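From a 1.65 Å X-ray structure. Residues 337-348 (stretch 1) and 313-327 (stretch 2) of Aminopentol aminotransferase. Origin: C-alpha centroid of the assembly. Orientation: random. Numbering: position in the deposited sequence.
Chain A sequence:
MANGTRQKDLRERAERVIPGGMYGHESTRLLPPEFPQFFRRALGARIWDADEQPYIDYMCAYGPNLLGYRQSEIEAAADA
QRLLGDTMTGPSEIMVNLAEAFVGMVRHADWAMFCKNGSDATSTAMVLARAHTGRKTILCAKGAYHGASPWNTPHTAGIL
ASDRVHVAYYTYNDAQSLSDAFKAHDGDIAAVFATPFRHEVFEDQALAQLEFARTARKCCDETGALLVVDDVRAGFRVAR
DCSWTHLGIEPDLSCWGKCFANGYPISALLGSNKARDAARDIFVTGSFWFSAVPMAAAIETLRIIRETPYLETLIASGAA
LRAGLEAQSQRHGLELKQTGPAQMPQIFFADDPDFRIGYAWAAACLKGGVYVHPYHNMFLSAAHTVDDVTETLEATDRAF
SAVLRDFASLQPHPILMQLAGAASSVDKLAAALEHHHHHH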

# COMPACT_ATOMS: atom_id res chain seq x y z
N LYS A 337 -0.01 -27.44 -22.42
CA LYS A 337 0.42 -26.16 -22.99
C LYS A 337 1.23 -25.44 -21.91
O LYS A 337 0.66 -24.87 -20.97
CB LYS A 337 -0.79 -25.32 -23.42
CG LYS A 337 -1.70 -25.96 -24.46
CD LYS A 337 -2.90 -25.08 -24.85
CE LYS A 337 -3.91 -24.88 -23.74
NZ LYS A 337 -4.87 -23.78 -24.02
N GLN A 338 2.56 -25.51 -22.01
CA GLN A 338 3.45 -24.80 -21.10
C GLN A 338 3.87 -23.53 -21.84
O GLN A 338 4.57 -23.63 -22.81
CB GLN A 338 4.67 -25.64 -20.75
CG GLN A 338 4.30 -27.00 -20.17
CD GLN A 338 5.53 -27.65 -19.59
OE1 GLN A 338 6.05 -27.24 -18.55
NE2 GLN A 338 6.04 -28.64 -20.32
N THR A 339 3.40 -22.37 -21.37
CA THR A 339 3.53 -21.13 -22.11
C THR A 339 4.18 -20.05 -21.25
O THR A 339 4.19 -20.13 -20.03
CB THR A 339 2.18 -20.67 -22.66
OG1 THR A 339 1.24 -20.46 -21.60
CG2 THR A 339 1.61 -21.68 -23.65
N GLY A 340 4.69 -19.04 -21.94
CA GLY A 340 5.51 -18.01 -21.39
C GLY A 340 6.88 -18.53 -20.98
O GLY A 340 7.21 -19.70 -21.15
N PRO A 341 7.71 -17.67 -20.37
CA PRO A 341 9.05 -18.06 -19.97
C PRO A 341 8.98 -19.22 -18.97
O PRO A 341 8.09 -19.25 -18.12
CB PRO A 341 9.61 -16.80 -19.29
CG PRO A 341 8.67 -15.70 -19.67
CD PRO A 341 7.31 -16.35 -19.87
N ALA A 342 9.93 -20.15 -19.05
CA ALA A 342 9.95 -21.32 -18.16
C ALA A 342 10.07 -20.89 -16.69
O ALA A 342 9.60 -21.61 -15.82
CB ALA A 342 11.08 -22.26 -18.52
N GLN A 343 10.69 -19.73 -16.43
CA GLN A 343 10.85 -19.20 -15.03
C GLN A 343 9.55 -18.54 -14.49
O GLN A 343 9.49 -18.18 -13.29
CB GLN A 343 12.03 -18.23 -14.96
CG GLN A 343 11.88 -16.91 -15.72
CD GLN A 343 12.40 -16.90 -17.14
OE1 GLN A 343 12.32 -17.91 -17.82
NE2 GLN A 343 12.92 -15.77 -17.59
N MET A 344 8.56 -18.28 -15.36
CA MET A 344 7.24 -17.77 -14.94
C MET A 344 6.18 -18.50 -15.74
O MET A 344 5.48 -17.88 -16.54
CB MET A 344 7.08 -16.27 -15.19
CG MET A 344 7.97 -15.44 -14.34
SD MET A 344 7.76 -13.64 -14.57
CE MET A 344 5.99 -13.38 -14.49
N PRO A 345 6.03 -19.83 -15.56
CA PRO A 345 5.27 -20.64 -16.50
C PRO A 345 3.77 -20.70 -16.21
O PRO A 345 3.33 -20.66 -15.06
CB PRO A 345 5.93 -22.04 -16.34
CG PRO A 345 6.34 -22.08 -14.89
CD PRO A 345 6.71 -20.65 -14.54
N GLN A 346 3.01 -20.76 -17.30
CA GLN A 346 1.60 -21.12 -17.27
C GLN A 346 1.53 -22.56 -17.79
O GLN A 346 2.04 -22.85 -18.88
CB GLN A 346 0.80 -20.14 -18.13
CG GLN A 346 -0.70 -20.32 -18.09
CD GLN A 346 -1.31 -19.56 -16.93
OE1 GLN A 346 -1.12 -19.95 -15.78
NE2 GLN A 346 -2.05 -18.49 -17.25
N ILE A 347 0.94 -23.44 -17.01
CA ILE A 347 0.96 -24.88 -17.30
C ILE A 347 -0.49 -25.36 -17.30
O ILE A 347 -1.07 -25.61 -16.27
CB ILE A 347 1.85 -25.64 -16.30
CG1 ILE A 347 3.29 -25.11 -16.30
CG2 ILE A 347 1.81 -27.14 -16.60
CD1 ILE A 347 4.20 -25.72 -15.22
N PHE A 348 -1.08 -25.39 -18.49
CA PHE A 348 -2.41 -25.85 -18.73
C PHE A 348 -2.39 -27.19 -19.48
O PHE A 348 -1.35 -27.61 -20.02
CB PHE A 348 -3.16 -24.83 -19.59
CG PHE A 348 -3.52 -23.51 -18.95
CD1 PHE A 348 -3.28 -23.24 -17.61
CD2 PHE A 348 -4.12 -22.52 -19.72
CE1 PHE A 348 -3.62 -22.01 -17.06
CE2 PHE A 348 -4.44 -21.28 -19.16
CZ PHE A 348 -4.20 -21.04 -17.83
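Stretch 2 (313-327) TLIASGAALRAGLEA

Stretch 2 is helical from Thr 313 to Ala 327, and the helix runs on past both ends. It packs against a hairpin-like stretch 1. There, strand 337-339 pairs with strand 346-348, and a type I turn from Pro 341 to Met 344 lies in the loop between them. The helix runs nearly antiparallel to strand 337-339. The angle between their directions is 166°, and the axes come within 10.1 Å. Together the two stretches bury 609 Å².

Polar contacts centre on Arg 322. Its side chain is extended through chi1 and chi2, then bends at chi3 (m), and its end comes nearer to stretch 1. Arg 322 NH1 and NH2 both donate to Gly 340 O, each at 2.9 Å, so one carbonyl receives a forked pair of hydrogen bonds. Ala 342 CA lies over one face of the guanidinium, 3.6 Å from Arg 322 CZ. Gln 338 C lies over the opposite face. The side chain of Gln 338 reaches the helix backbone. Gln 338 NE2 donates to Arg 322 O at 3.1 Å, although that carbonyl also accepts the helical bond from Glu 326 N.

Two waters add bridges. Water 2 accepts from Arg 322 NE (2.9 Å) and donates to Gln 338 OE1 (2.7 Å). Water 1 donates to Gly 318 O (2.8 Å) and Ala 342 O (2.7 Å), joining the two backbones.

The closest CA pair is at the turn, where Gln 343 CA lies 4.5 Å from Gly 318 CA. Ala 342 O is 3.5 Å from Gly 318 CA. A CB on Gly 318 would clash with Ala 342 O and Gln 343 N.

Packing contacts flank this point. Gln 343 CB meets Leu 314 CD1 at 3.4 Å, and Gln 343 CD meets Ile 315 CG1 at 3.6 Å. Farther along the helix, Leu 325 CD1 touches Ile 347 CD1 at 3.7 Å.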

# COMPACT_ATOMS: atom_id res chain seq x y z
N THR A 313 20.25 -19.08 -12.46
CA THR A 313 19.87 -20.20 -11.62
C THR A 313 18.36 -20.49 -11.75
O THR A 313 17.94 -21.65 -11.98
CB THR A 313 20.29 -19.94 -10.17
OG1 THR A 313 21.71 -19.77 -10.18
CG2 THR A 313 19.89 -21.05 -9.23
N LEU A 314 17.51 -19.46 -11.57
CA LEU A 314 16.04 -19.74 -11.51
C LEU A 314 15.51 -20.08 -12.93
O LEU A 314 14.61 -20.85 -13.05
CB LEU A 314 15.26 -18.60 -10.84
CG LEU A 314 15.26 -17.22 -11.49
CD1 LEU A 314 14.13 -17.10 -12.50
CD2 LEU A 314 15.11 -16.16 -10.39
N ILE A 315 16.16 -19.57 -13.96
CA ILE A 315 15.82 -19.94 -15.36
C ILE A 315 16.17 -21.42 -15.61
O ILE A 315 15.35 -22.21 -16.12
CB ILE A 315 16.50 -18.98 -16.35
CG1 ILE A 315 15.85 -17.60 -16.31
CG2 ILE A 315 16.47 -19.54 -17.78
CD1 ILE A 315 16.51 -16.60 -17.20
N ALA A 316 17.38 -21.83 -15.22
CA ALA A 316 17.80 -23.26 -15.35
C ALA A 316 16.81 -24.17 -14.63
O ALA A 316 16.37 -25.16 -15.17
CB ALA A 316 19.21 -23.42 -14.84
N SER A 317 16.37 -23.81 -13.42
CA SER A 317 15.38 -24.64 -12.70
C SER A 317 14.07 -24.72 -13.49
O SER A 317 13.45 -25.81 -13.57
CB SER A 317 15.12 -24.15 -11.28
OG SER A 317 16.34 -24.20 -10.56
N GLY A 318 13.62 -23.56 -14.00
CA GLY A 318 12.40 -23.46 -14.82
C GLY A 318 12.47 -24.34 -16.05
O GLY A 318 11.52 -25.07 -16.36
N ALA A 319 13.62 -24.28 -16.75
CA ALA A 319 13.83 -25.06 -17.99
C ALA A 319 13.79 -26.57 -17.68
O ALA A 319 13.17 -27.37 -18.44
CB ALA A 319 15.14 -24.64 -18.62
N ALA A 320 14.41 -26.98 -16.55
CA ALA A 320 14.45 -28.40 -16.15
C ALA A 320 13.05 -28.90 -15.86
O ALA A 320 12.70 -30.03 -16.21
CB ALA A 320 15.36 -28.62 -14.94
N LEU A 321 12.26 -28.09 -15.15
CA LEU A 321 10.91 -28.48 -14.83
C LEU A 321 10.11 -28.63 -16.12
O LEU A 321 9.33 -29.60 -16.25
CB LEU A 321 10.25 -27.43 -13.92
CG LEU A 321 8.77 -27.66 -13.64
CD1 LEU A 321 8.55 -28.93 -12.84
CD2 LEU A 321 8.16 -26.46 -12.92
N ARG A 322 10.26 -27.67 -17.03
CA ARG A 322 9.52 -27.64 -18.32
C ARG A 322 9.84 -28.90 -19.15
O ARG A 322 8.93 -29.58 -19.64
CB ARG A 322 9.87 -26.38 -19.11
CG ARG A 322 9.24 -26.33 -20.51
CD ARG A 322 9.20 -24.94 -21.10
NE ARG A 322 8.21 -24.15 -20.37
CZ ARG A 322 7.86 -22.91 -20.69
NH1 ARG A 322 8.49 -22.29 -21.68
NH2 ARG A 322 6.88 -22.32 -20.02
N ALA A 323 11.14 -29.19 -19.31
CA ALA A 323 11.62 -30.41 -20.02
C ALA A 323 11.03 -31.67 -19.39
O ALA A 323 10.53 -32.56 -20.09
CB ALA A 323 13.12 -30.46 -20.00
N GLY A 324 11.10 -31.75 -18.05
CA GLY A 324 10.57 -32.87 -17.33
C GLY A 324 9.09 -33.09 -17.59
O GLY A 324 8.63 -34.25 -17.77
N LEU A 325 8.30 -32.00 -17.55
CA LEU A 325 6.85 -32.08 -17.70
C LEU A 325 6.49 -32.45 -19.14
O LEU A 325 5.54 -33.17 -19.37
CB LEU A 325 6.18 -30.77 -17.27
CG LEU A 325 6.15 -30.50 -15.76
CD1 LEU A 325 5.53 -29.14 -15.44
CD2 LEU A 325 5.40 -31.59 -15.04
N GLU A 326 7.28 -31.98 -20.10
CA GLU A 326 7.06 -32.32 -21.50
C GLU A 326 7.18 -33.84 -21.63
O GLU A 326 6.27 -34.53 -22.18
CB GLU A 326 8.05 -31.53 -22.36
CG GLU A 326 8.14 -31.99 -23.80
CD GLU A 326 6.85 -31.83 -24.58
OE1 GLU A 326 6.54 -32.73 -25.44
OE2 GLU A 326 6.13 -30.86 -24.29
N ALA A 327 8.27 -34.38 -21.08
CA ALA A 327 8.57 -35.85 -21.22
C ALA A 327 7.46 -36.65 -20.53
O ALA A 327 6.88 -37.58 -21.10
CB ALA A 327 9.95 -36.18 -20.69
O HOH W 1 8.87 -24.24 -16.03
O HOH W 2 6.82 -24.77 -17.95